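Dihydrodipicolinate reductase N-terminus domain-containing protein (Mycobacterium smegmatis, PDB 6IAQ) probably works as an NADP-dependent amine dehydrogenase, an oxidoreductase used for the asymmetric reductive amination of ketones to amines. Local coordinates at residues V11-G16 with D76-A81; N102-S107 with T308-R313; V34-R39 with L58-S63. All blocks are in the same frame, centred on the assembly; numbering follows the deposited sequence.

All three contacts lie on the parallel sheet of the NADP-binding Rossmann fold, with contact 1 in the middle. Contact 2 lies on one flank, its centre about 9 Å from that of contact 1; there strand 102-105 pairs with strand 77-80, and the Met310 methyl packs on Val79. On the other flank contact 3, centred about 10 Å from contact 1, joins through strand 32-37, which hydrogen-bonds to strand 9-13. Contacts 2 and 3 do not meet: their nearest atoms are about 10 Å apart. The cofactor spans them all, its 2'-phosphate at contact 3, its adenine between contacts 3 and 1, its diphosphate at contact 1, and its nicotinamide at contact 2.

Contact 1 (V11-G16 with D76-A81); sequences VVYGVG and DIAVIA. With NAP (NADP nicotinamide-adenine-dinucleotide phosphate), chain F.
At the heart of the Rossmann fold, strands 11-13 and 77-80 run parallel, side by side, and the first then breaks into the Gly-x-Gly turn at the N-terminus of helix 17-28. The strand part is the tight part. Four backbone bonds stitch it, beginning with Val11 N to Ile77 O. Val79 N answers with a nearly straight bond to Val11 O (2.9 Å, 171° at the hydrogen). Tyr13 N reaches Val79 O from above the carbonyl plane, while Ala81 N meets Tyr13 O almost along the C=O axis. Tyr13 and Ile80 lie side by side on one face of the sheet, where the Tyr13 ring packs on helix 86-98; Tyr13 CB is 3.8 Å from Ile80 CG1. With Tyr13 CG anti to the backbone N (chi1 -156°), the ring offers its edge to adenine N1A; CE1 is 3.8 Å from C2A of NADP. Past this point the chains part, the CA atoms of Gly14 and Ala81 being 5.5 Å apart, and cofactor and solvent enter. Val15 N donates to the ribose O3B at 3.2 Å. Between Gly16, Ala81 and the diphosphate, one water accepts a weak bond from Gly16 N and donates hydrogen bonds to Ala81 O and to O2N of NADP, each at 2.7 Å.

Contact 2 (N102-S107 with T308-R313); sequences NAVTLS and TQMVNR. With NAP (NADP nicotinamide-adenine-dinucleotide phosphate), chain F.
Thr308 of helix 302-312 hydrogen-bonds through OG1 to Thr155 O of the second subunit, so this helix lies between the dimer interface and the Rossmann sheet. Gln309 OE1 is hydrogen-bonded to Thr143 OG1 of helix 141-153. Met310 carries the contact. Its CG is anti to the backbone N (chi1 -179°), which sends the chain straight at the strand, and a bend at chi3 (65°) turns the methyl. CG seats against both branches of Val104, 3.6 Å from CG1 and 3.6 Å from CG2. Farther out, Met310 crosses Leu106 at about a right angle: SD comes to 3.7 Å from Leu106 CD2, and CE lies 3.8 Å from Leu106 CG. Asn312 ND2 again reaches the second subunit, at Gly154 O and Ala156 O. Arg313 closes the patch with its aliphatic root, CB being 4.3 Å from Val104 CG2, while its guanidinium leads off to salt bridges with Asp142 and Asp316. The join is therefore apolar, a thioether and branched alkyl groups, and the Leu106 side chain extends it to the nicotinamide, CB packing 3.5 Å from NADP C2N. Leu106 O accepts a hydrogen bond from N7N (2.9 Å, 168° at the hydrogen), which would help set the rotation of the carboxamide.

Contact 3 (V34-R39 with L58-S63); sequences VGAIAR and LGVAVS. With NAP (NADP nicotinamide-adenine-dinucleotide phosphate), chain F.
Val60 and Val62 both hold CG1 anti to the backbone N (chi1 180° and 175°), and this aims one methyl of each at segment 34-39. Val60 CG1 presses on the bare backbone of Gly35, 3.5 Å from its CA. Val62 CG1 meets Ala38 CB tip to tip at a tight 3.5 Å, and its other branch, CG2, lies near Ala36 CB. Next to Val62 the backbones join in a single bridge at Ile37 and Ser63. Ser63 N donates to Ala36 O in the carbonyl plane, nearly straight (2.9 Å, 174° at the hydrogen). Ala38 N returns the bond to Ser63 O at 2.9 Å. Where the loop swings wider, a water takes over, accepting from Ala36 N and donating to Ala61 O at 2.7 Å. Just past the strand, Arg39 N donates to O2X of the NADP 2'-phosphate (3.1 Å), consistent with selectivity for NADP, and the extended Arg39 chain runs along the adenine with CD 3.5 Å from N7A. In the fold, loop 58-63 lines the outermost strand of the parallel sheet, whose inner neighbour is strand 9-13; Val62 backs onto helix 48-51, while Ile37 and Ser63 pack against Val69 of helix 66-73.

Contact 1 (V11-G16 with D76-A81)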
loop_
_atom_site.group_PDB
_atom_site.type_symbol
_atom_site.label_atom_id
_atom_site.label_comp_id
_atom_site.label_asym_id
_atom_site.label_seq_id
_atom_site.Cartn_x
_atom_site.Cartn_y
_atom_site.Cartn_z
ATOM N N VAL A 11 -25.057 13.297 -6.677
ATOM C CA VAL A 11 -25.599 13.180 -8.059
ATOM C C VAL A 11 -24.745 12.149 -8.814
ATOM O O VAL A 11 -23.502 12.279 -8.807
ATOM C CB VAL A 11 -25.635 14.545 -8.766
ATOM C CG1 VAL A 11 -25.755 14.417 -10.292
ATOM C CG2 VAL A 11 -26.798 15.383 -8.231
ATOM N N VAL A 12 -25.380 11.132 -9.398
ATOM C CA VAL A 12 -24.641 10.120 -10.214
ATOM C C VAL A 12 -24.649 10.644 -11.655
ATOM O O VAL A 12 -25.736 10.823 -12.255
ATOM C CB VAL A 12 -25.084 8.654 -10.004
ATOM C CG1 VAL A 12 -26.036 8.461 -8.826
ATOM C CG2 VAL A 12 -25.620 7.979 -11.236
ATOM N N TYR A 13 -23.472 11.063 -12.105
ATOM C CA TYR A 13 -23.212 11.738 -13.383
ATOM C C TYR A 13 -22.750 10.671 -14.388
ATOM O O TYR A 13 -21.563 10.226 -14.328
ATOM C CB TYR A 13 -22.204 12.855 -13.131
ATOM C CG TYR A 13 -22.206 14.000 -14.106
ATOM C CD1 TYR A 13 -22.554 13.824 -15.437
ATOM C CD2 TYR A 13 -21.814 15.259 -13.701
ATOM C CE1 TYR A 13 -22.484 14.868 -16.339
ATOM C CE2 TYR A 13 -21.771 16.320 -14.586
ATOM C CZ TYR A 13 -22.125 16.127 -15.907
ATOM O OH TYR A 13 -22.069 17.160 -16.792
ATOM N N GLY A 14 -23.665 10.288 -15.290
ATOM C CA GLY A 14 -23.549 9.110 -16.158
ATOM C C GLY A 14 -24.142 7.919 -15.440
ATOM O O GLY A 14 -24.023 7.833 -14.202
ATOM N N VAL A 15 -24.818 7.049 -16.171
ATOM C CA VAL A 15 -25.545 5.883 -15.613
ATOM C C VAL A 15 -25.207 4.670 -16.478
ATOM O O VAL A 15 -26.137 3.981 -16.927
ATOM C CB VAL A 15 -27.054 6.136 -15.522
ATOM C CG1 VAL A 15 -27.691 5.094 -14.626
ATOM C CG2 VAL A 15 -27.353 7.520 -14.986
ATOM N N GLY A 16 -23.911 4.419 -16.673
ATOM C CA GLY A 16 -23.457 3.345 -17.565
ATOM C C GLY A 16 -23.017 2.147 -16.777
ATOM O O GLY A 16 -23.514 1.949 -15.638
ATOM N N ASP A 76 -23.536 17.472 -2.364
ATOM C CA ASP A 76 -22.169 17.525 -1.776
ATOM C C ASP A 76 -21.144 16.985 -2.773
ATOM O O ASP A 76 -19.960 17.371 -2.661
ATOM C CB ASP A 76 -22.094 16.680 -0.501
ATOM C CG ASP A 76 -23.017 17.211 0.573
ATOM O OD1 ASP A 76 -22.761 18.299 1.002
ATOM O OD2 ASP A 76 -24.013 16.526 0.923
ATOM N N ILE A 77 -21.568 16.087 -3.667
ATOM C CA ILE A 77 -20.622 15.333 -4.544
ATOM C C ILE A 77 -21.348 14.906 -5.830
ATOM O O ILE A 77 -22.495 14.359 -5.754
ATOM C CB ILE A 77 -19.995 14.125 -3.800
ATOM C CG1 ILE A 77 -18.842 13.482 -4.584
ATOM C CG2 ILE A 77 -21.060 13.101 -3.453
ATOM C CD1 ILE A 77 -17.542 14.174 -4.458
ATOM N N ALA A 78 -20.665 15.117 -6.947
ATOM C CA ALA A 78 -20.986 14.511 -8.259
ATOM C C ALA A 78 -20.030 13.334 -8.473
ATOM O O ALA A 78 -18.814 13.514 -8.332
ATOM C CB ALA A 78 -20.820 15.532 -9.355
ATOM N N VAL A 79 -20.591 12.169 -8.760
ATOM C CA VAL A 79 -19.863 10.881 -8.933
ATOM C C VAL A 79 -19.887 10.561 -10.439
ATOM O O VAL A 79 -20.954 10.246 -10.938
ATOM C CB VAL A 79 -20.512 9.796 -8.070
ATOM C CG1 VAL A 79 -19.752 8.499 -8.173
ATOM C CG2 VAL A 79 -20.635 10.250 -6.608
ATOM N N ILE A 80 -18.786 10.811 -11.137
ATOM C CA ILE A 80 -18.756 10.893 -12.617
ATOM C C ILE A 80 -18.137 9.609 -13.186
ATOM O O ILE A 80 -16.964 9.299 -12.884
ATOM C CB ILE A 80 -17.994 12.126 -13.092
ATOM C CG1 ILE A 80 -18.519 13.404 -12.411
ATOM C CG2 ILE A 80 -18.075 12.227 -14.613
ATOM C CD1 ILE A 80 -17.728 14.636 -12.769
ATOM N N ALA A 81 -18.896 8.924 -14.032
ATOM C CA ALA A 81 -18.386 7.804 -14.856
ATOM C C ALA A 81 -18.896 8.014 -16.286
ATOM O O ALA A 81 -19.911 7.332 -16.657
ATOM C CB ALA A 81 -18.816 6.511 -14.257
HETATM P PA NAP F . -20.363 3.317 -20.377
HETATM O O1A NAP F . -21.104 2.160 -19.896
HETATM O O2A NAP F . -20.218 3.683 -21.884
HETATM O O5B NAP F . -20.980 4.606 -19.588
HETATM C C5B NAP F . -20.732 5.959 -19.994
HETATM C C4B NAP F . -21.935 6.800 -19.588
HETATM O O4B NAP F . -21.732 8.177 -19.893
HETATM C C3B NAP F . -23.271 6.401 -20.270
HETATM O O3B NAP F . -24.206 6.255 -19.174
HETATM C C2B NAP F . -23.692 7.588 -21.131
HETATM O O2B NAP F . -25.110 7.866 -21.095
HETATM C C1B NAP F . -23.031 8.680 -20.348
HETATM N N9A NAP F . -22.745 9.934 -21.040
HETATM C C8A NAP F . -21.992 10.157 -22.136
HETATM N N7A NAP F . -21.941 11.476 -22.353
HETATM C C5A NAP F . -22.597 12.084 -21.336
HETATM C C6A NAP F . -22.916 13.468 -20.903
HETATM N N6A NAP F . -22.512 14.515 -21.610
HETATM N N1A NAP F . -23.631 13.642 -19.792
HETATM C C2A NAP F . -24.064 12.625 -19.019
HETATM N N3A NAP F . -23.822 11.331 -19.327
HETATM C C4A NAP F . -23.134 11.062 -20.473
HETATM O O3 NAP F . -18.805 3.299 -19.849
HETATM P PN NAP F . -18.308 2.802 -18.347
HETATM O O1N NAP F . -17.764 1.407 -18.351
HETATM O O2N NAP F . -19.326 3.140 -17.316
HETATM O O5D NAP F . -17.091 3.839 -18.355
HETATM C C5D NAP F . -17.201 5.263 -18.246
HETATM C C4D NAP F . -15.883 5.985 -18.235
HETATM O O4D NAP F . -15.171 5.593 -17.016
HETATM C C3D NAP F . -15.057 5.647 -19.444
HETATM O O3D NAP F . -14.400 6.777 -19.990
HETATM C C2D NAP F . -14.030 4.653 -18.885
HETATM O O2D NAP F . -12.852 4.661 -19.703
HETATM C C1D NAP F . -13.872 5.172 -17.427
HETATM N N1N NAP F . -13.393 4.117 -16.516
HETATM C C2N NAP F . -12.351 4.392 -15.755
HETATM C C3N NAP F . -11.831 3.404 -14.930
HETATM C C7N NAP F . -10.670 3.689 -14.003
HETATM O O7N NAP F . -10.184 2.711 -13.436
HETATM N N7N NAP F . -10.230 4.941 -13.788
HETATM C C4N NAP F . -12.434 2.147 -14.913
HETATM C C5N NAP F . -13.536 1.883 -15.721
HETATM C C6N NAP F . -13.988 2.911 -16.510
HETATM P P2B NAP F . -26.199 6.833 -21.641
HETATM O O1X NAP F . -26.218 5.638 -20.731
HETATM O O2X NAP F . -27.535 7.536 -21.410
HETATM O O3X NAP F . -25.689 6.681 -23.078
HETATM O O HOH W 1 -20.994 4.873 -16.097
#

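Contact 2 (N102-S107 with T308-R313)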
loop_
_atom_site.group_PDB
_atom_site.type_symbol
_atom_site.label_atom_id
_atom_site.label_comp_id
_atom_site.label_asym_id
_atom_site.label_seq_id
_atom_site.Cartn_x
_atom_site.Cartn_y
_atom_site.Cartn_z
ATOM N N ASN A 102 -18.352 19.428 -5.533
ATOM C CA ASN A 102 -17.202 18.483 -5.460
ATOM C C ASN A 102 -17.439 17.385 -6.502
ATOM O O ASN A 102 -18.612 16.969 -6.686
ATOM C CB ASN A 102 -17.074 17.839 -4.088
ATOM C CG ASN A 102 -16.841 18.848 -2.972
ATOM O OD1 ASN A 102 -15.871 19.600 -3.010
ATOM N ND2 ASN A 102 -17.718 18.856 -1.979
ATOM N N ALA A 103 -16.383 16.914 -7.151
ATOM C CA ALA A 103 -16.503 15.852 -8.177
ATOM C C ALA A 103 -15.410 14.803 -7.967
ATOM O O ALA A 103 -14.239 15.164 -7.850
ATOM C CB ALA A 103 -16.461 16.437 -9.575
ATOM N N VAL A 104 -15.831 13.547 -7.898
ATOM C CA VAL A 104 -14.928 12.372 -8.027
ATOM C C VAL A 104 -15.258 11.752 -9.398
ATOM O O VAL A 104 -16.450 11.668 -9.733
ATOM C CB VAL A 104 -15.121 11.454 -6.804
ATOM C CG1 VAL A 104 -16.494 10.798 -6.764
ATOM C CG2 VAL A 104 -14.012 10.442 -6.696
ATOM N N THR A 105 -14.249 11.442 -10.201
ATOM C CA THR A 105 -14.446 10.950 -11.586
ATOM C C THR A 105 -13.529 9.760 -11.889
ATOM O O THR A 105 -12.384 9.749 -11.397
ATOM C CB THR A 105 -14.234 12.073 -12.602
ATOM O OG1 THR A 105 -14.542 11.580 -13.909
ATOM C CG2 THR A 105 -12.838 12.643 -12.608
ATOM N N LEU A 106 -14.002 8.860 -12.749
ATOM C CA LEU A 106 -13.207 7.711 -13.254
ATOM C C LEU A 106 -12.306 8.150 -14.388
ATOM O O LEU A 106 -11.519 7.291 -14.831
ATOM C CB LEU A 106 -14.153 6.595 -13.707
ATOM C CG LEU A 106 -14.899 5.909 -12.579
ATOM C CD1 LEU A 106 -15.675 4.739 -13.114
ATOM C CD2 LEU A 106 -13.957 5.536 -11.426
ATOM N N SER A 107 -12.410 9.400 -14.895
ATOM C CA SER A 107 -11.589 9.844 -16.047
ATOM C C SER A 107 -10.115 9.451 -15.821
ATOM O O SER A 107 -9.512 9.976 -14.895
ATOM C CB SER A 107 -11.747 11.319 -16.329
ATOM O OG SER A 107 -13.068 11.592 -16.787
ATOM N N THR A 308 -15.407 0.562 -6.024
ATOM C CA THR A 308 -15.156 0.666 -4.557
ATOM C C THR A 308 -14.191 1.810 -4.290
ATOM O O THR A 308 -14.400 2.524 -3.314
ATOM C CB THR A 308 -14.576 -0.603 -3.927
ATOM O OG1 THR A 308 -13.303 -0.877 -4.538
ATOM C CG2 THR A 308 -15.553 -1.746 -4.036
ATOM N N GLN A 309 -13.183 2.012 -5.137
ATOM C CA GLN A 309 -12.195 3.073 -4.855
ATOM C C GLN A 309 -12.841 4.446 -5.020
ATOM O O GLN A 309 -12.631 5.293 -4.132
ATOM C CB GLN A 309 -10.934 2.850 -5.667
ATOM C CG GLN A 309 -10.134 1.668 -5.124
ATOM C CD GLN A 309 -8.882 1.469 -5.923
ATOM O OE1 GLN A 309 -7.855 2.071 -5.646
ATOM N NE2 GLN A 309 -8.974 0.635 -6.936
ATOM N N MET A 310 -13.613 4.675 -6.086
ATOM C CA MET A 310 -14.300 5.979 -6.268
ATOM C C MET A 310 -15.244 6.203 -5.084
ATOM O O MET A 310 -15.269 7.301 -4.559
ATOM C CB MET A 310 -15.086 6.067 -7.590
ATOM C CG MET A 310 -15.762 7.418 -7.745
ATOM S SD MET A 310 -16.133 7.868 -9.484
ATOM C CE MET A 310 -17.321 6.564 -9.774
ATOM N N VAL A 311 -16.008 5.207 -4.683
ATOM C CA VAL A 311 -16.975 5.335 -3.553
ATOM C C VAL A 311 -16.213 5.654 -2.265
ATOM O O VAL A 311 -16.565 6.662 -1.609
ATOM C CB VAL A 311 -17.860 4.091 -3.434
ATOM C CG1 VAL A 311 -18.682 4.083 -2.147
ATOM C CG2 VAL A 311 -18.769 3.971 -4.650
ATOM N N ASN A 312 -15.178 4.869 -1.945
ATOM C CA ASN A 312 -14.449 4.969 -0.652
ATOM C C ASN A 312 -13.671 6.290 -0.654
ATOM O O ASN A 312 -13.329 6.765 0.455
ATOM C CB ASN A 312 -13.580 3.738 -0.385
ATOM C CG ASN A 312 -14.378 2.455 -0.199
ATOM O OD1 ASN A 312 -15.593 2.487 0.020
ATOM N ND2 ASN A 312 -13.711 1.308 -0.293
ATOM N N ARG A 313 -13.462 6.913 -1.824
ATOM C CA ARG A 313 -12.799 8.242 -1.907
ATOM C C ARG A 313 -13.765 9.404 -1.584
ATOM O O ARG A 313 -13.284 10.521 -1.336
ATOM C CB ARG A 313 -12.181 8.489 -3.285
ATOM C CG ARG A 313 -10.801 7.894 -3.524
ATOM C CD ARG A 313 -9.806 8.297 -2.458
ATOM N NE ARG A 313 -8.454 7.864 -2.748
ATOM C CZ ARG A 313 -7.442 7.938 -1.875
ATOM N NH1 ARG A 313 -7.622 8.431 -0.641
ATOM N NH2 ARG A 313 -6.247 7.521 -2.245
HETATM P PA NAP F . -20.363 3.317 -20.377
HETATM O O1A NAP F . -21.104 2.160 -19.896
HETATM O O2A NAP F . -20.218 3.683 -21.884
HETATM O O5B NAP F . -20.980 4.606 -19.588
HETATM C C5B NAP F . -20.732 5.959 -19.994
HETATM C C4B NAP F . -21.935 6.800 -19.588
HETATM O O4B NAP F . -21.732 8.177 -19.893
HETATM C C3B NAP F . -23.271 6.401 -20.270
HETATM O O3B NAP F . -24.206 6.255 -19.174
HETATM C C2B NAP F . -23.692 7.588 -21.131
HETATM O O2B NAP F . -25.110 7.866 -21.095
HETATM C C1B NAP F . -23.031 8.680 -20.348
HETATM N N9A NAP F . -22.745 9.934 -21.040
HETATM C C8A NAP F . -21.992 10.157 -22.136
HETATM N N7A NAP F . -21.941 11.476 -22.353
HETATM C C5A NAP F . -22.597 12.084 -21.336
HETATM C C6A NAP F . -22.916 13.468 -20.903
HETATM N N6A NAP F . -22.512 14.515 -21.610
HETATM N N1A NAP F . -23.631 13.642 -19.792
HETATM C C2A NAP F . -24.064 12.625 -19.019
HETATM N N3A NAP F . -23.822 11.331 -19.327
HETATM C C4A NAP F . -23.134 11.062 -20.473
HETATM O O3 NAP F . -18.805 3.299 -19.849
HETATM P PN NAP F . -18.308 2.802 -18.347
HETATM O O1N NAP F . -17.764 1.407 -18.351
HETATM O O2N NAP F . -19.326 3.140 -17.316
HETATM O O5D NAP F . -17.091 3.839 -18.355
HETATM C C5D NAP F . -17.201 5.263 -18.246
HETATM C C4D NAP F . -15.883 5.985 -18.235
HETATM O O4D NAP F . -15.171 5.593 -17.016
HETATM C C3D NAP F . -15.057 5.647 -19.444
HETATM O O3D NAP F . -14.400 6.777 -19.990
HETATM C C2D NAP F . -14.030 4.653 -18.885
HETATM O O2D NAP F . -12.852 4.661 -19.703
HETATM C C1D NAP F . -13.872 5.172 -17.427
HETATM N N1N NAP F . -13.393 4.117 -16.516
HETATM C C2N NAP F . -12.351 4.392 -15.755
HETATM C C3N NAP F . -11.831 3.404 -14.930
HETATM C C7N NAP F . -10.670 3.689 -14.003
HETATM O O7N NAP F . -10.184 2.711 -13.436
HETATM N N7N NAP F . -10.230 4.941 -13.788
HETATM C C4N NAP F . -12.434 2.147 -14.913
HETATM C C5N NAP F . -13.536 1.883 -15.721
HETATM C C6N NAP F . -13.988 2.911 -16.510
HETATM P P2B NAP F . -26.199 6.833 -21.641
HETATM O O1X NAP F . -26.218 5.638 -20.731
HETATM O O2X NAP F . -27.535 7.536 -21.410
HETATM O O3X NAP F . -25.689 6.681 -23.078
#

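Contact 3 (V34-R39 with L58-S63)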
loop_
_atom_site.group_PDB
_atom_site.type_symbol
_atom_site.label_atom_id
_atom_site.label_comp_id
_atom_site.label_asym_id
_atom_site.label_seq_id
_atom_site.Cartn_x
_atom_site.Cartn_y
_atom_site.Cartn_z
ATOM N N VAL A 34 -29.635 12.186 -4.918
ATOM C CA VAL A 34 -30.643 13.257 -5.119
ATOM C C VAL A 34 -30.767 13.599 -6.606
ATOM O O VAL A 34 -31.669 14.390 -6.950
ATOM C CB VAL A 34 -30.312 14.495 -4.271
ATOM C CG1 VAL A 34 -30.266 14.105 -2.803
ATOM C CG2 VAL A 34 -29.033 15.198 -4.708
ATOM N N GLY A 35 -29.919 13.033 -7.465
ATOM C CA GLY A 35 -29.977 13.354 -8.906
ATOM C C GLY A 35 -29.171 12.382 -9.746
ATOM O O GLY A 35 -28.334 11.648 -9.177
ATOM N N ALA A 36 -29.434 12.354 -11.057
ATOM C CA ALA A 36 -28.815 11.392 -11.996
ATOM C C ALA A 36 -28.877 11.981 -13.412
ATOM O O ALA A 36 -29.949 12.499 -13.810
ATOM C CB ALA A 36 -29.488 10.049 -11.881
ATOM N N ILE A 37 -27.739 11.989 -14.099
ATOM C CA ILE A 37 -27.556 12.615 -15.430
ATOM C C ILE A 37 -27.183 11.519 -16.437
ATOM O O ILE A 37 -26.269 10.694 -16.145
ATOM C CB ILE A 37 -26.525 13.740 -15.369
ATOM C CG1 ILE A 37 -26.835 14.702 -14.217
ATOM C CG2 ILE A 37 -26.396 14.450 -16.714
ATOM C CD1 ILE A 37 -25.681 15.584 -13.840
ATOM N N ALA A 38 -27.900 11.485 -17.562
ATOM C CA ALA A 38 -27.659 10.551 -18.680
ATOM C C ALA A 38 -27.726 11.339 -19.990
ATOM O O ALA A 38 -27.881 12.594 -19.959
ATOM C CB ALA A 38 -28.654 9.411 -18.643
ATOM N N ARG A 39 -27.543 10.638 -21.107
ATOM C CA ARG A 39 -27.480 11.242 -22.459
ATOM C C ARG A 39 -28.537 10.560 -23.348
ATOM O O ARG A 39 -29.152 11.265 -24.130
ATOM C CB ARG A 39 -26.042 11.144 -22.980
ATOM C CG ARG A 39 -25.848 11.580 -24.421
ATOM C CD ARG A 39 -24.407 11.614 -24.826
ATOM N NE ARG A 39 -24.335 12.096 -26.196
ATOM C CZ ARG A 39 -24.525 11.350 -27.280
ATOM N NH1 ARG A 39 -24.818 10.062 -27.175
ATOM N NH2 ARG A 39 -24.412 11.897 -28.478
ATOM N N LEU A 58 -36.370 5.167 -6.433
ATOM C CA LEU A 58 -35.474 6.015 -5.601
ATOM C C LEU A 58 -36.113 7.387 -5.386
ATOM O O LEU A 58 -35.646 8.108 -4.489
ATOM C CB LEU A 58 -34.106 6.144 -6.288
ATOM C CG LEU A 58 -32.938 5.418 -5.622
ATOM C CD1 LEU A 58 -32.571 6.145 -4.345
ATOM C CD2 LEU A 58 -33.239 3.950 -5.332
ATOM N N GLY A 59 -37.104 7.754 -6.203
ATOM C CA GLY A 59 -37.638 9.127 -6.232
ATOM C C GLY A 59 -36.641 10.090 -6.848
ATOM O O GLY A 59 -36.598 11.280 -6.444
ATOM N N VAL A 60 -35.869 9.604 -7.819
ATOM C CA VAL A 60 -34.892 10.416 -8.603
ATOM C C VAL A 60 -35.181 10.162 -10.086
ATOM O O VAL A 60 -35.007 9.007 -10.533
ATOM C CB VAL A 60 -33.440 10.048 -8.237
ATOM C CG1 VAL A 60 -32.451 10.858 -9.032
ATOM C CG2 VAL A 60 -33.176 10.197 -6.757
ATOM N N ALA A 61 -35.584 11.200 -10.811
ATOM C CA ALA A 61 -35.873 11.131 -12.260
ATOM C C ALA A 61 -34.598 11.479 -13.016
ATOM O O ALA A 61 -34.087 12.601 -12.827
ATOM C CB ALA A 61 -37.012 12.057 -12.624
ATOM N N VAL A 62 -34.095 10.559 -13.844
ATOM C CA VAL A 62 -32.861 10.811 -14.644
ATOM C C VAL A 62 -33.124 12.016 -15.549
ATOM O O VAL A 62 -34.198 12.067 -16.203
ATOM C CB VAL A 62 -32.444 9.565 -15.452
ATOM C CG1 VAL A 62 -31.267 9.857 -16.363
ATOM C CG2 VAL A 62 -32.151 8.385 -14.539
ATOM N N SER A 63 -32.166 12.933 -15.599
ATOM C CA SER A 63 -32.187 14.163 -16.408
ATOM C C SER A 63 -31.075 14.096 -17.455
ATOM O O SER A 63 -30.087 13.355 -17.257
ATOM C CB SER A 63 -32.044 15.365 -15.525
ATOM O OG SER A 63 -31.619 16.501 -16.278
HETATM P PA NAP F . -20.363 3.317 -20.377
HETATM O O1A NAP F . -21.104 2.160 -19.896
HETATM O O2A NAP F . -20.218 3.683 -21.884
HETATM O O5B NAP F . -20.980 4.606 -19.588
HETATM C C5B NAP F . -20.732 5.959 -19.994
HETATM C C4B NAP F . -21.935 6.800 -19.588
HETATM O O4B NAP F . -21.732 8.177 -19.893
HETATM C C3B NAP F . -23.271 6.401 -20.270
HETATM O O3B NAP F . -24.206 6.255 -19.174
HETATM C C2B NAP F . -23.692 7.588 -21.131
HETATM O O2B NAP F . -25.110 7.866 -21.095
HETATM C C1B NAP F . -23.031 8.680 -20.348
HETATM N N9A NAP F . -22.745 9.934 -21.040
HETATM C C8A NAP F . -21.992 10.157 -22.136
HETATM N N7A NAP F . -21.941 11.476 -22.353
HETATM C C5A NAP F . -22.597 12.084 -21.336
HETATM C C6A NAP F . -22.916 13.468 -20.903
HETATM N N6A NAP F . -22.512 14.515 -21.610
HETATM N N1A NAP F . -23.631 13.642 -19.792
HETATM C C2A NAP F . -24.064 12.625 -19.019
HETATM N N3A NAP F . -23.822 11.331 -19.327
HETATM C C4A NAP F . -23.134 11.062 -20.473
HETATM O O3 NAP F . -18.805 3.299 -19.849
HETATM P PN NAP F . -18.308 2.802 -18.347
HETATM O O1N NAP F . -17.764 1.407 -18.351
HETATM O O2N NAP F . -19.326 3.140 -17.316
HETATM O O5D NAP F . -17.091 3.839 -18.355
HETATM C C5D NAP F . -17.201 5.263 -18.246
HETATM C C4D NAP F . -15.883 5.985 -18.235
HETATM O O4D NAP F . -15.171 5.593 -17.016
HETATM C C3D NAP F . -15.057 5.647 -19.444
HETATM O O3D NAP F . -14.400 6.777 -19.990
HETATM C C2D NAP F . -14.030 4.653 -18.885
HETATM O O2D NAP F . -12.852 4.661 -19.703
HETATM C C1D NAP F . -13.872 5.172 -17.427
HETATM N N1N NAP F . -13.393 4.117 -16.516
HETATM C C2N NAP F . -12.351 4.392 -15.755
HETATM C C3N NAP F . -11.831 3.404 -14.930
HETATM C C7N NAP F . -10.670 3.689 -14.003
HETATM O O7N NAP F . -10.184 2.711 -13.436
HETATM N N7N NAP F . -10.230 4.941 -13.788
HETATM C C4N NAP F . -12.434 2.147 -14.913
HETATM C C5N NAP F . -13.536 1.883 -15.721
HETATM C C6N NAP F . -13.988 2.911 -16.510
HETATM P P2B NAP F . -26.199 6.833 -21.641
HETATM O O1X NAP F . -26.218 5.638 -20.731
HETATM O O2X NAP F . -27.535 7.536 -21.410
HETATM O O3X NAP F . -25.689 6.681 -23.078
HETATM O O HOH W 2 -32.019 13.783 -11.600
#